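Local coordinates for protein chymotrypsin-like serine protease (Equine arteritis virus, PDB 1MBM) that cleaves peptide bonds as a chymotrypsin-like serine endopeptidase, the nsp4 proteinase of an arterivirus, and so probably processes viral polyprotein, at residues Val27-His33 with Gly58-Val64; Val35-Ala41 with Leu52-Lys56; Ala149-Ser155 with Asn175-Val180; Leu154-Ser158 with Val183-Leu187. All blocks are in the same frame, centred on the assembly; numbering follows the deposited sequence.

Interaction 1. Residues Val27-His33 with Gly58-Val64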
loop_
_atom_site.group_PDB
_atom_site.type_symbol
_atom_site.label_atom_id
_atom_site.label_comp_id
_atom_site.label_asym_id
_atom_site.label_seq_id
_atom_site.Cartn_x
_atom_site.Cartn_y
_atom_site.Cartn_z
ATOM N N VAL A 27 17.036 1.002 -2.380
ATOM C CA VAL A 27 16.158 0.090 -1.661
ATOM C C VAL A 27 14.949 -0.319 -2.491
ATOM O O VAL A 27 14.290 0.522 -3.103
ATOM C CB VAL A 27 15.660 0.728 -0.349
ATOM C CG1 VAL A 27 14.831 -0.270 0.460
ATOM C CG2 VAL A 27 16.834 1.230 0.468
ATOM N N VAL A 28 14.657 -1.612 -2.500
ATOM C CA VAL A 28 13.522 -2.137 -3.250
ATOM C C VAL A 28 12.532 -2.822 -2.304
ATOM O O VAL A 28 12.880 -3.783 -1.638
ATOM C CB VAL A 28 14.005 -3.140 -4.334
ATOM C CG1 VAL A 28 12.814 -3.755 -5.098
ATOM C CG2 VAL A 28 14.995 -2.463 -5.296
ATOM N N LEU A 29 11.295 -2.349 -2.272
ATOM C CA LEU A 29 10.256 -2.949 -1.422
ATOM C C LEU A 29 9.203 -3.704 -2.219
ATOM O O LEU A 29 8.845 -3.291 -3.315
ATOM C CB LEU A 29 9.526 -1.877 -0.626
ATOM C CG LEU A 29 10.386 -0.893 0.152
ATOM C CD1 LEU A 29 9.491 0.148 0.837
ATOM C CD2 LEU A 29 11.276 -1.626 1.157
ATOM N N THR A 30 8.690 -4.785 -1.641
ATOM C CA THR A 30 7.611 -5.578 -2.232
ATOM C C THR A 30 7.053 -6.472 -1.122
ATOM O O THR A 30 7.401 -6.289 0.059
ATOM C CB THR A 30 8.106 -6.407 -3.479
ATOM O OG1 THR A 30 6.999 -7.021 -4.155
ATOM C CG2 THR A 30 8.994 -7.601 -3.066
ATOM N N ALA A 31 6.169 -7.397 -1.487
ATOM C CA ALA A 31 5.560 -8.312 -0.523
ATOM C C ALA A 31 6.312 -9.644 -0.478
ATOM O O ALA A 31 6.710 -10.173 -1.514
ATOM C CB ALA A 31 4.095 -8.550 -0.860
ATOM N N SER A 32 6.478 -10.192 0.720
ATOM C CA SER A 32 7.188 -11.465 0.884
ATOM C C SER A 32 6.560 -12.627 0.103
ATOM O O SER A 32 7.271 -13.450 -0.467
ATOM C CB SER A 32 7.293 -11.828 2.364
ATOM O OG SER A 32 7.877 -10.759 3.091
ATOM N N HIS A 33 5.234 -12.700 0.067
ATOM C CA HIS A 33 4.591 -13.818 -0.624
ATOM C C HIS A 33 4.749 -13.722 -2.153
ATOM O O HIS A 33 4.604 -14.712 -2.857
ATOM C CB HIS A 33 3.127 -13.972 -0.209
ATOM C CG HIS A 33 2.215 -12.941 -0.795
ATOM N ND1 HIS A 33 2.040 -11.696 -0.229
ATOM C CD2 HIS A 33 1.413 -12.976 -1.886
ATOM C CE1 HIS A 33 1.180 -11.004 -0.953
ATOM N NE2 HIS A 33 0.786 -11.757 -1.965
ATOM N N GLY A 58 7.433 -10.587 8.285
ATOM C CA GLY A 58 6.071 -10.903 7.899
ATOM C C GLY A 58 6.014 -10.762 6.389
ATOM O O GLY A 58 6.951 -11.172 5.696
ATOM N N ASP A 59 4.954 -10.143 5.872
ATOM C CA ASP A 59 4.803 -9.985 4.420
ATOM C C ASP A 59 5.531 -8.753 3.850
ATOM O O ASP A 59 5.422 -8.472 2.663
ATOM C CB ASP A 59 3.317 -9.964 4.031
ATOM C CG ASP A 59 3.080 -10.231 2.545
ATOM O OD1 ASP A 59 3.671 -11.184 1.968
ATOM O OD2 ASP A 59 2.293 -9.537 1.875
ATOM N N PHE A 60 6.247 -8.011 4.695
ATOM C CA PHE A 60 7.040 -6.857 4.236
ATOM C C PHE A 60 8.421 -7.334 3.783
ATOM O O PHE A 60 9.152 -7.913 4.578
ATOM C CB PHE A 60 7.225 -5.833 5.372
ATOM C CG PHE A 60 7.895 -4.551 4.929
ATOM C CD1 PHE A 60 9.282 -4.440 4.919
ATOM C CD2 PHE A 60 7.134 -3.465 4.510
ATOM C CE1 PHE A 60 9.907 -3.257 4.514
ATOM C CE2 PHE A 60 7.748 -2.290 4.100
ATOM C CZ PHE A 60 9.136 -2.187 4.104
ATOM N N ALA A 61 8.775 -7.091 2.521
ATOM C CA ALA A 61 10.058 -7.550 1.975
ATOM C C ALA A 61 10.924 -6.406 1.450
ATOM O O ALA A 61 10.469 -5.581 0.670
ATOM C CB ALA A 61 9.828 -8.577 0.869
ATOM N N GLU A 62 12.181 -6.370 1.865
ATOM C CA GLU A 62 13.079 -5.299 1.452
ATOM C C GLU A 62 14.401 -5.829 0.915
ATOM O O GLU A 62 15.058 -6.657 1.565
ATOM C CB GLU A 62 13.353 -4.365 2.646
ATOM C CG GLU A 62 14.516 -3.399 2.458
ATOM C CD GLU A 62 14.798 -2.591 3.724
ATOM O OE1 GLU A 62 13.906 -1.864 4.180
ATOM O OE2 GLU A 62 15.905 -2.696 4.271
ATOM N N ALA A 63 14.794 -5.334 -0.258
ATOM C CA ALA A 63 16.096 -5.650 -0.845
ATOM C C ALA A 63 16.911 -4.380 -0.968
ATOM O O ALA A 63 16.353 -3.282 -1.067
ATOM C CB ALA A 63 15.931 -6.269 -2.234
ATOM N N VAL A 64 18.229 -4.527 -0.954
ATOM C CA VAL A 64 19.117 -3.395 -1.169
ATOM C C VAL A 64 20.052 -3.694 -2.333
ATOM O O VAL A 64 20.404 -4.852 -2.589
ATOM C CB VAL A 64 19.931 -3.001 0.087
ATOM C CG1 VAL A 64 19.006 -2.597 1.223
ATOM C CG2 VAL A 64 20.876 -4.120 0.513
#

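Interaction 2. Residues Val35-Ala41 with Leu52-Lys56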
loop_
_atom_site.group_PDB
_atom_site.type_symbol
_atom_site.label_atom_id
_atom_site.label_comp_id
_atom_site.label_asym_id
_atom_site.label_seq_id
_atom_site.Cartn_x
_atom_site.Cartn_y
_atom_site.Cartn_z
ATOM N N VAL A 35 7.670 -12.647 -3.407
ATOM C CA VAL A 35 9.041 -13.160 -3.480
ATOM C C VAL A 35 9.068 -14.688 -3.387
ATOM O O VAL A 35 9.543 -15.373 -4.295
ATOM C CB VAL A 35 9.918 -12.551 -2.352
ATOM C CG1 VAL A 35 11.288 -13.169 -2.349
ATOM C CG2 VAL A 35 10.033 -11.044 -2.529
ATOM N N GLY A 36 8.534 -15.226 -2.295
ATOM C CA GLY A 36 8.519 -16.665 -2.095
ATOM C C GLY A 36 9.656 -17.114 -1.199
ATOM O O GLY A 36 10.626 -16.382 -1.007
ATOM N N ARG A 37 9.553 -18.335 -0.683
ATOM C CA ARG A 37 10.542 -18.873 0.250
ATOM C C ARG A 37 11.998 -18.890 -0.247
ATOM O O ARG A 37 12.915 -18.691 0.535
ATOM C CB ARG A 37 10.120 -20.257 0.761
ATOM C CG ARG A 37 11.300 -21.195 1.012
ATOM C CD ARG A 37 11.309 -21.923 2.344
ATOM N NE ARG A 37 12.266 -23.026 2.315
ATOM C CZ ARG A 37 12.227 -24.078 3.122
ATOM N NH1 ARG A 37 11.280 -24.183 4.044
ATOM N NH2 ARG A 37 13.141 -25.028 3.009
ATOM N N ALA A 38 12.216 -19.102 -1.540
ATOM C CA ALA A 38 13.577 -19.082 -2.069
ATOM C C ALA A 38 14.234 -17.704 -1.893
ATOM O O ALA A 38 15.422 -17.544 -2.168
ATOM C CB ALA A 38 13.602 -19.519 -3.521
ATOM N N ASN A 39 13.450 -16.725 -1.431
ATOM C CA ASN A 39 13.920 -15.373 -1.112
ATOM C C ASN A 39 14.511 -14.554 -2.259
ATOM O O ASN A 39 15.080 -13.482 -2.034
ATOM C CB ASN A 39 14.893 -15.390 0.077
ATOM C CG ASN A 39 14.198 -15.139 1.407
ATOM O OD1 ASN A 39 13.957 -16.058 2.192
ATOM N ND2 ASN A 39 13.888 -13.883 1.668
ATOM N N MET A 40 14.349 -15.048 -3.482
ATOM C CA MET A 40 14.876 -14.375 -4.659
ATOM C C MET A 40 13.747 -13.923 -5.586
ATOM O O MET A 40 12.742 -14.616 -5.723
ATOM C CB MET A 40 15.824 -15.311 -5.398
ATOM C CG MET A 40 16.944 -14.613 -6.120
ATOM S SD MET A 40 18.333 -15.720 -6.435
ATOM C CE MET A 40 17.588 -16.903 -7.587
ATOM N N ALA A 41 13.910 -12.761 -6.213
ATOM C CA ALA A 41 12.901 -12.252 -7.138
ATOM C C ALA A 41 13.469 -11.212 -8.097
ATOM O O ALA A 41 14.421 -10.501 -7.785
ATOM C CB ALA A 41 11.716 -11.686 -6.385
ATOM N N LEU A 52 17.033 -9.841 -7.228
ATOM C CA LEU A 52 17.379 -9.411 -5.879
ATOM C C LEU A 52 17.055 -10.437 -4.786
ATOM O O LEU A 52 16.188 -11.278 -4.963
ATOM C CB LEU A 52 16.609 -8.138 -5.561
ATOM C CG LEU A 52 16.747 -7.019 -6.589
ATOM C CD1 LEU A 52 15.503 -6.139 -6.604
ATOM C CD2 LEU A 52 17.976 -6.222 -6.296
ATOM N N THR A 53 17.754 -10.323 -3.657
ATOM C CA THR A 53 17.510 -11.137 -2.462
ATOM C C THR A 53 16.854 -10.225 -1.417
ATOM O O THR A 53 17.278 -9.080 -1.246
ATOM C CB THR A 53 18.840 -11.724 -1.937
ATOM O OG1 THR A 53 19.179 -12.886 -2.706
ATOM C CG2 THR A 53 18.688 -12.290 -0.541
ATOM N N PHE A 54 15.845 -10.734 -0.710
ATOM C CA PHE A 54 15.055 -9.906 0.199
ATOM C C PHE A 54 15.095 -10.319 1.669
ATOM O O PHE A 54 14.981 -11.495 2.001
ATOM C CB PHE A 54 13.583 -9.926 -0.237
ATOM C CG PHE A 54 13.322 -9.239 -1.546
ATOM C CD1 PHE A 54 13.588 -9.886 -2.753
ATOM C CD2 PHE A 54 12.794 -7.956 -1.575
ATOM C CE1 PHE A 54 13.342 -9.250 -3.968
ATOM C CE2 PHE A 54 12.561 -7.315 -2.780
ATOM C CZ PHE A 54 12.835 -7.976 -3.988
ATOM N N LYS A 55 15.234 -9.342 2.551
ATOM C CA LYS A 55 15.064 -9.614 3.969
ATOM C C LYS A 55 13.584 -9.380 4.270
ATOM O O LYS A 55 12.973 -8.435 3.760
ATOM C CB LYS A 55 15.967 -8.728 4.824
ATOM C CG LYS A 55 17.424 -8.741 4.359
ATOM C CD LYS A 55 18.407 -8.635 5.518
ATOM C CE LYS A 55 18.128 -7.414 6.388
ATOM N NZ LYS A 55 19.004 -7.406 7.597
ATOM N N LYS A 56 13.001 -10.256 5.079
ATOM C CA LYS A 56 11.571 -10.217 5.313
ATOM C C LYS A 56 11.177 -10.019 6.763
ATOM O O LYS A 56 11.876 -10.460 7.675
ATOM C CB LYS A 56 10.942 -11.521 4.813
ATOM C CG LYS A 56 11.065 -11.739 3.324
ATOM C CD LYS A 56 10.862 -13.212 3.009
ATOM C CE LYS A 56 10.683 -13.470 1.521
ATOM N NZ LYS A 56 10.632 -14.943 1.288
#

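Interaction 3. Residues Ala149-Ser155 with Asn175-Val180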
loop_
_atom_site.group_PDB
_atom_site.type_symbol
_atom_site.label_atom_id
_atom_site.label_comp_id
_atom_site.label_asym_id
_atom_site.label_seq_id
_atom_site.Cartn_x
_atom_site.Cartn_y
_atom_site.Cartn_z
ATOM N N ALA A 149 -6.965 -5.746 9.726
ATOM C CA ALA A 149 -7.582 -7.001 10.181
ATOM C C ALA A 149 -8.524 -6.894 11.377
ATOM O O ALA A 149 -9.063 -7.910 11.831
ATOM C CB ALA A 149 -6.506 -8.024 10.476
ATOM N N ASP A 150 -8.702 -5.682 11.902
ATOM C CA ASP A 150 -9.542 -5.472 13.083
ATOM C C ASP A 150 -10.857 -4.786 12.721
ATOM O O ASP A 150 -11.260 -4.783 11.560
ATOM C CB ASP A 150 -8.801 -4.616 14.117
ATOM C CG ASP A 150 -7.399 -5.118 14.391
ATOM O OD1 ASP A 150 -7.213 -6.350 14.529
ATOM O OD2 ASP A 150 -6.419 -4.349 14.473
ATOM N N THR A 151 -11.527 -4.214 13.720
ATOM C CA THR A 151 -12.771 -3.487 13.469
ATOM C C THR A 151 -12.692 -2.080 13.997
ATOM O O THR A 151 -11.862 -1.777 14.844
ATOM C CB THR A 151 -14.015 -4.166 14.102
ATOM O OG1 THR A 151 -13.965 -4.057 15.530
ATOM C CG2 THR A 151 -14.042 -5.657 13.841
ATOM N N VAL A 152 -13.581 -1.226 13.499
ATOM C CA VAL A 152 -13.693 0.139 13.996
ATOM C C VAL A 152 -15.114 0.631 13.719
ATOM O O VAL A 152 -15.731 0.223 12.732
ATOM C CB VAL A 152 -12.654 1.085 13.338
ATOM C CG1 VAL A 152 -12.993 1.317 11.852
ATOM C CG2 VAL A 152 -12.570 2.417 14.096
ATOM N N THR A 153 -15.653 1.476 14.596
ATOM C CA THR A 153 -16.987 2.024 14.351
ATOM C C THR A 153 -16.863 3.185 13.383
ATOM O O THR A 153 -15.782 3.758 13.215
ATOM C CB THR A 153 -17.647 2.519 15.641
ATOM O OG1 THR A 153 -16.775 3.456 16.286
ATOM C CG2 THR A 153 -17.813 1.385 16.661
ATOM N N LEU A 154 -17.964 3.532 12.731
ATOM C CA LEU A 154 -17.948 4.668 11.826
ATOM C C LEU A 154 -17.730 5.953 12.601
ATOM O O LEU A 154 -17.042 6.852 12.121
ATOM C CB LEU A 154 -19.238 4.759 11.009
ATOM C CG LEU A 154 -19.336 4.002 9.681
ATOM C CD1 LEU A 154 -20.731 4.179 9.075
ATOM C CD2 LEU A 154 -18.269 4.473 8.700
ATOM N N SER A 155 -18.308 6.040 13.797
ATOM C CA SER A 155 -18.141 7.243 14.613
ATOM C C SER A 155 -16.676 7.446 15.006
ATOM O O SER A 155 -16.149 8.549 14.878
ATOM C CB SER A 155 -19.036 7.203 15.851
ATOM O OG SER A 155 -18.701 6.105 16.668
ATOM N N ASN A 175 -16.452 -5.198 8.954
ATOM C CA ASN A 175 -15.487 -4.755 9.959
ATOM C C ASN A 175 -15.516 -3.240 10.235
ATOM O O ASN A 175 -14.798 -2.741 11.099
ATOM C CB ASN A 175 -14.074 -5.282 9.656
ATOM C CG ASN A 175 -13.912 -6.760 10.021
ATOM O OD1 ASN A 175 -12.855 -7.371 9.785
ATOM N ND2 ASN A 175 -14.961 -7.343 10.604
ATOM N N ILE A 176 -16.346 -2.517 9.487
ATOM C CA ILE A 176 -16.614 -1.120 9.788
ATOM C C ILE A 176 -18.026 -1.131 10.376
ATOM O O ILE A 176 -19.002 -1.400 9.678
ATOM C CB ILE A 176 -16.520 -0.222 8.541
ATOM C CG1 ILE A 176 -15.070 -0.078 8.102
ATOM C CG2 ILE A 176 -16.998 1.173 8.872
ATOM C CD1 ILE A 176 -14.876 0.784 6.873
ATOM N N ILE A 177 -18.112 -0.907 11.682
ATOM C CA ILE A 177 -19.377 -0.986 12.399
ATOM C C ILE A 177 -20.205 0.282 12.202
ATOM O O ILE A 177 -19.841 1.352 12.674
ATOM C CB ILE A 177 -19.099 -1.262 13.886
ATOM C CG1 ILE A 177 -18.334 -2.588 14.011
ATOM C CG2 ILE A 177 -20.396 -1.299 14.688
ATOM C CD1 ILE A 177 -17.803 -2.882 15.402
ATOM N N ALA A 178 -21.309 0.154 11.477
ATOM C CA ALA A 178 -22.155 1.306 11.152
ATOM C C ALA A 178 -23.011 1.762 12.340
ATOM O O ALA A 178 -24.129 1.289 12.512
ATOM C CB ALA A 178 -23.028 0.984 9.943
ATOM N N ASP A 179 -22.484 2.682 13.148
ATOM C CA ASP A 179 -23.174 3.126 14.364
ATOM C C ASP A 179 -23.668 4.580 14.316
ATOM O O ASP A 179 -24.070 5.143 15.334
ATOM C CB ASP A 179 -22.269 2.934 15.581
ATOM C CG ASP A 179 -21.046 3.836 15.547
ATOM O OD1 ASP A 179 -20.637 4.275 14.441
ATOM O OD2 ASP A 179 -20.429 4.159 16.587
ATOM N N VAL A 180 -23.590 5.187 13.139
ATOM C CA VAL A 180 -24.096 6.537 12.901
ATOM C C VAL A 180 -24.734 6.450 11.531
ATOM O O VAL A 180 -24.474 5.501 10.796
ATOM C CB VAL A 180 -22.979 7.607 12.869
ATOM C CG1 VAL A 180 -22.518 7.965 14.265
ATOM C CG2 VAL A 180 -21.804 7.154 12.023
#

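Interaction 4. Residues Leu154-Ser158 with Val183-Leu187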
loop_
_atom_site.group_PDB
_atom_site.type_symbol
_atom_site.label_atom_id
_atom_site.label_comp_id
_atom_site.label_asym_id
_atom_site.label_seq_id
_atom_site.Cartn_x
_atom_site.Cartn_y
_atom_site.Cartn_z
ATOM N N LEU A 154 -17.964 3.532 12.731
ATOM C CA LEU A 154 -17.948 4.668 11.826
ATOM C C LEU A 154 -17.730 5.953 12.601
ATOM O O LEU A 154 -17.042 6.852 12.121
ATOM C CB LEU A 154 -19.238 4.759 11.009
ATOM C CG LEU A 154 -19.336 4.002 9.681
ATOM C CD1 LEU A 154 -20.731 4.179 9.075
ATOM C CD2 LEU A 154 -18.269 4.473 8.700
ATOM N N SER A 155 -18.308 6.040 13.797
ATOM C CA SER A 155 -18.141 7.243 14.613
ATOM C C SER A 155 -16.676 7.446 15.006
ATOM O O SER A 155 -16.149 8.549 14.878
ATOM C CB SER A 155 -19.036 7.203 15.851
ATOM O OG SER A 155 -18.701 6.105 16.668
ATOM N N SER A 156 -16.018 6.379 15.454
ATOM C CA SER A 156 -14.606 6.458 15.830
ATOM C C SER A 156 -13.737 6.860 14.637
ATOM O O SER A 156 -12.864 7.714 14.765
ATOM C CB SER A 156 -14.119 5.135 16.439
ATOM O OG SER A 156 -12.703 5.078 16.480
ATOM N N LEU A 157 -13.999 6.244 13.482
ATOM C CA LEU A 157 -13.303 6.564 12.245
ATOM C C LEU A 157 -13.540 8.036 11.863
ATOM O O LEU A 157 -12.620 8.736 11.429
ATOM C CB LEU A 157 -13.824 5.645 11.131
ATOM C CG LEU A 157 -13.070 5.387 9.828
ATOM C CD1 LEU A 157 -11.584 5.097 10.065
ATOM C CD2 LEU A 157 -13.741 4.220 9.102
ATOM N N SER A 158 -14.775 8.497 12.054
ATOM C CA SER A 158 -15.184 9.855 11.678
ATOM C C SER A 158 -14.428 11.001 12.371
ATOM O O SER A 158 -14.281 12.081 11.809
ATOM C CB SER A 158 -16.691 10.011 11.874
ATOM O OG SER A 158 -17.379 9.159 10.979
ATOM N N VAL A 183 -21.489 10.526 7.984
ATOM C CA VAL A 183 -20.055 10.688 8.242
ATOM C C VAL A 183 -19.533 11.965 7.564
ATOM O O VAL A 183 -20.170 12.476 6.650
ATOM C CB VAL A 183 -19.239 9.476 7.726
ATOM C CG1 VAL A 183 -19.620 8.180 8.463
ATOM C CG2 VAL A 183 -19.382 9.310 6.219
ATOM N N PRO A 184 -18.404 12.503 8.033
ATOM C CA PRO A 184 -17.776 13.659 7.381
ATOM C C PRO A 184 -17.527 13.391 5.906
ATOM O O PRO A 184 -17.111 12.284 5.534
ATOM C CB PRO A 184 -16.444 13.792 8.111
ATOM C CG PRO A 184 -16.748 13.270 9.493
ATOM C CD PRO A 184 -17.670 12.099 9.248
ATOM N N ARG A 185 -17.778 14.411 5.092
ATOM C CA ARG A 185 -17.658 14.329 3.635
ATOM C C ARG A 185 -16.381 13.693 3.098
ATOM O O ARG A 185 -16.432 12.922 2.141
ATOM C CB ARG A 185 -17.823 15.720 3.025
ATOM C CG ARG A 185 -17.920 15.723 1.508
ATOM C CD ARG A 185 -17.855 17.112 0.899
ATOM N NE ARG A 185 -19.170 17.707 0.709
ATOM C CZ ARG A 185 -19.459 18.988 0.934
ATOM N NH1 ARG A 185 -18.529 19.826 1.383
ATOM N NH2 ARG A 185 -20.689 19.431 0.712
ATOM N N SER A 186 -15.238 14.020 3.697
ATOM C CA SER A 186 -13.970 13.455 3.230
ATOM C C SER A 186 -13.911 11.942 3.454
ATOM O O SER A 186 -13.365 11.233 2.624
ATOM C CB SER A 186 -12.746 14.168 3.827
ATOM O OG SER A 186 -12.649 13.953 5.219
ATOM N N LEU A 187 -14.491 11.452 4.549
ATOM C CA LEU A 187 -14.554 10.006 4.785
ATOM C C LEU A 187 -15.451 9.327 3.737
ATOM O O LEU A 187 -15.057 8.312 3.149
ATOM C CB LEU A 187 -15.018 9.680 6.218
ATOM C CG LEU A 187 -15.184 8.201 6.614
ATOM C CD1 LEU A 187 -13.981 7.355 6.191
ATOM C CD2 LEU A 187 -15.431 8.052 8.136
#

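Interaction 1. Residues Val27-His33 with Gly58-Val64
A pair of antiparallel strands can bring together a histidine and an aspartate that lie just beyond its ends, as here. At Gly58, where positive phi suits a residue without a side chain, the carbonyl O accepts the Ser32 hydroxyl (OG to O 2.8 Å). Asp59 does the most. Its backbone O takes Ser32 N at 2.8 Å, while its carboxylate OD1 receives both His33 N (2.9 Å) and His33 ND1 (2.8 Å), so main chain and ring are fixed by one oxygen; OD2 adds a weak bond to ND1 and is hydrogen-bonded to Thr129 OG1. Phe60 pairs with Ala31 without hydrogen bonds; its CZ lies 3.7 Å from Leu29 CD2. Hydrogen-bonded rungs begin at Ala61, whose N and O bond Thr30 O (2.9 Å) and Thr30 N (3.0 Å). Glu62 CB lies 3.7 Å from Leu29 CD2, and the Glu62 carboxylate forms a salt bridge with Arg22. Ala63 repeats the two-way pairing with Val28, N to O 2.8 Å in each direction, and Val64 then lies opposite Val27 as a non-hydrogen-bonded pair. His33 and Asp59, with Ser114 OG weakly hydrogen-bonded to His33 NE2, probably form the Ser-His-Asp triad, in the cleft between barrels typical of chymotrypsin-like proteinases.

Interaction 2. Residues Val35-Ala41 with Leu52-Lys56
A hairpin can be held by its backbone ladder at one end and by side chains at the other, as happens here. The main-chain bonds come first. Ala41 and Leu52 form a hydrogen-bonded antiparallel pair, Ala41 N to Leu52 O at 3.0 Å and Leu52 N to Ala41 O at 2.8 Å; Met40 and Thr53 follow as a non-hydrogen-bonded pair, and Phe54 N reaches Asn39 O at 3.1 Å. CA-H...O contacts of 3.4 Å, Thr53 CA to Asn39 O and Met40 CA to Leu52 O, fill in between these bonds. The strands 40-45 and 48-57 so joined are consecutive in the six-stranded antiparallel barrel of the chymotrypsin-like fold, and 40-45 is entered from helix 32-35 through a type I turn, Gly36 to Asn39. Gly36 has a positive phi at which a CB would press on the preceding carbonyl.

Apolar packing gathers on the Phe54 ring. Val35 CG2 sits over one face in a CH-pi contact, 3.9 Å from the centroid, and Ala41 CB approaches Phe54 CE1 to 3.8 Å. Thr30, Ala61 and Ala63 also touch the Phe54 side chain, which ties the hairpin to the barrel interior.

Lys56 contributes a polar side-chain bond. Its extended chain passes Val35, CE to CG1 3.9 Å, so that NZ can donate to Gly36 O at 2.7 Å.

Interaction 3. Residues Ala149-Ser155 with Asn175-Val180
Parallel strands are uncommon in a chymotrypsin-like proteinase, whose two barrels are antiparallel, yet here two very short ones, 152-153 and 176-177, run side by side, and the segments that carry them differ by only 2° in direction. The pairing shows the staggered bonding of a parallel ladder: Val152 N donates to Asn175 O (3.1 Å), Ile177 N to Val152 O (2.8 Å) and Leu154 N to Ile177 O (2.9 Å). The last of these already belongs to the first turn of helix 154-158, so the sheet runs straight into a helix start. Thr153 is its N-cap, its OG1 bonded to Ser156 N.

Asp179 reinforces that start from the other segment. Its OD1 accepts Ser155 N at 3.0 Å and its OD2 accepts Ser155 OG at 2.6 Å, which brings a carboxylate to the helix N terminus. Between the segments Leu154 is the main apolar piece: CD2 lies 3.5 Å from Ile176 CG2, CD1 4.0 Å from Ala178 CB, and CB 3.7 Å from Val180 CG2. Ala178 centres an inverse gamma turn that bends the chain before Asp179. Val104 touches both Val152 and Ile176.

This pairing probably belongs to, or leads into, the alpha/beta C-terminal extension. A carboxylate accepting the Ser155 NH in the helix's first turn is electrostatically favourable, while Leu154 supplies the buried hydrophobic contact beside it.

Interaction 4. Residues Leu154-Ser158 with Val183-Leu187
A serine can sit in an apolar contact once its hydroxyl is bonded within its own helix, and the end of helix 154-158 illustrates it. At the start of that helix Leu154 points sideways at CB, but its tip turns to strand 182-184, where CD2 meets Val183 CG1 at 4.0 Å. Leu157 brings CG to 3.9 Å from Leu187 CD2, a contact between the short helix and the first turn of helix 185-192. Both helices probably belong to the alpha/beta C-terminal extension that this proteinase adds to the chymotrypsin-like fold, and Pro184, at the N-cap of the second, marks the change from strand to helix. Ser158 completes the contact and is the most covered residue of its segment. Its OG bonds back to Leu154 O at 2.6 Å, which satisfies the hydroxyl and lets it sit against apolar neighbours: OG is 3.5 Å from Val183 CG1, 3.4 Å from Pro184 CD and 3.6 Å from Leu187 CD2.

From the N terminus, interaction 1 closes a loop between 27-33 and 58-64, and interaction 2, joining 35-41 to 52-56, is nested inside it. The two touch, with Lys55 N probably bonded to Glu62 O, because strands 48-57 and 60-65 are neighbours in the first barrel. Much later, across the chain's centre, interactions 3 and 4 open from the same stretch and share Leu154 and Ser155: one reaches 175-180, the other runs on to 183-187. Leu157 packs on Val152 and Ile176 where interactions 3 and 4 meet. Centres of interactions 1 and 3 lie about 30 Å apart, so the barrel and what is probably the C-terminal extension are tied internally by separate pairs of contacts.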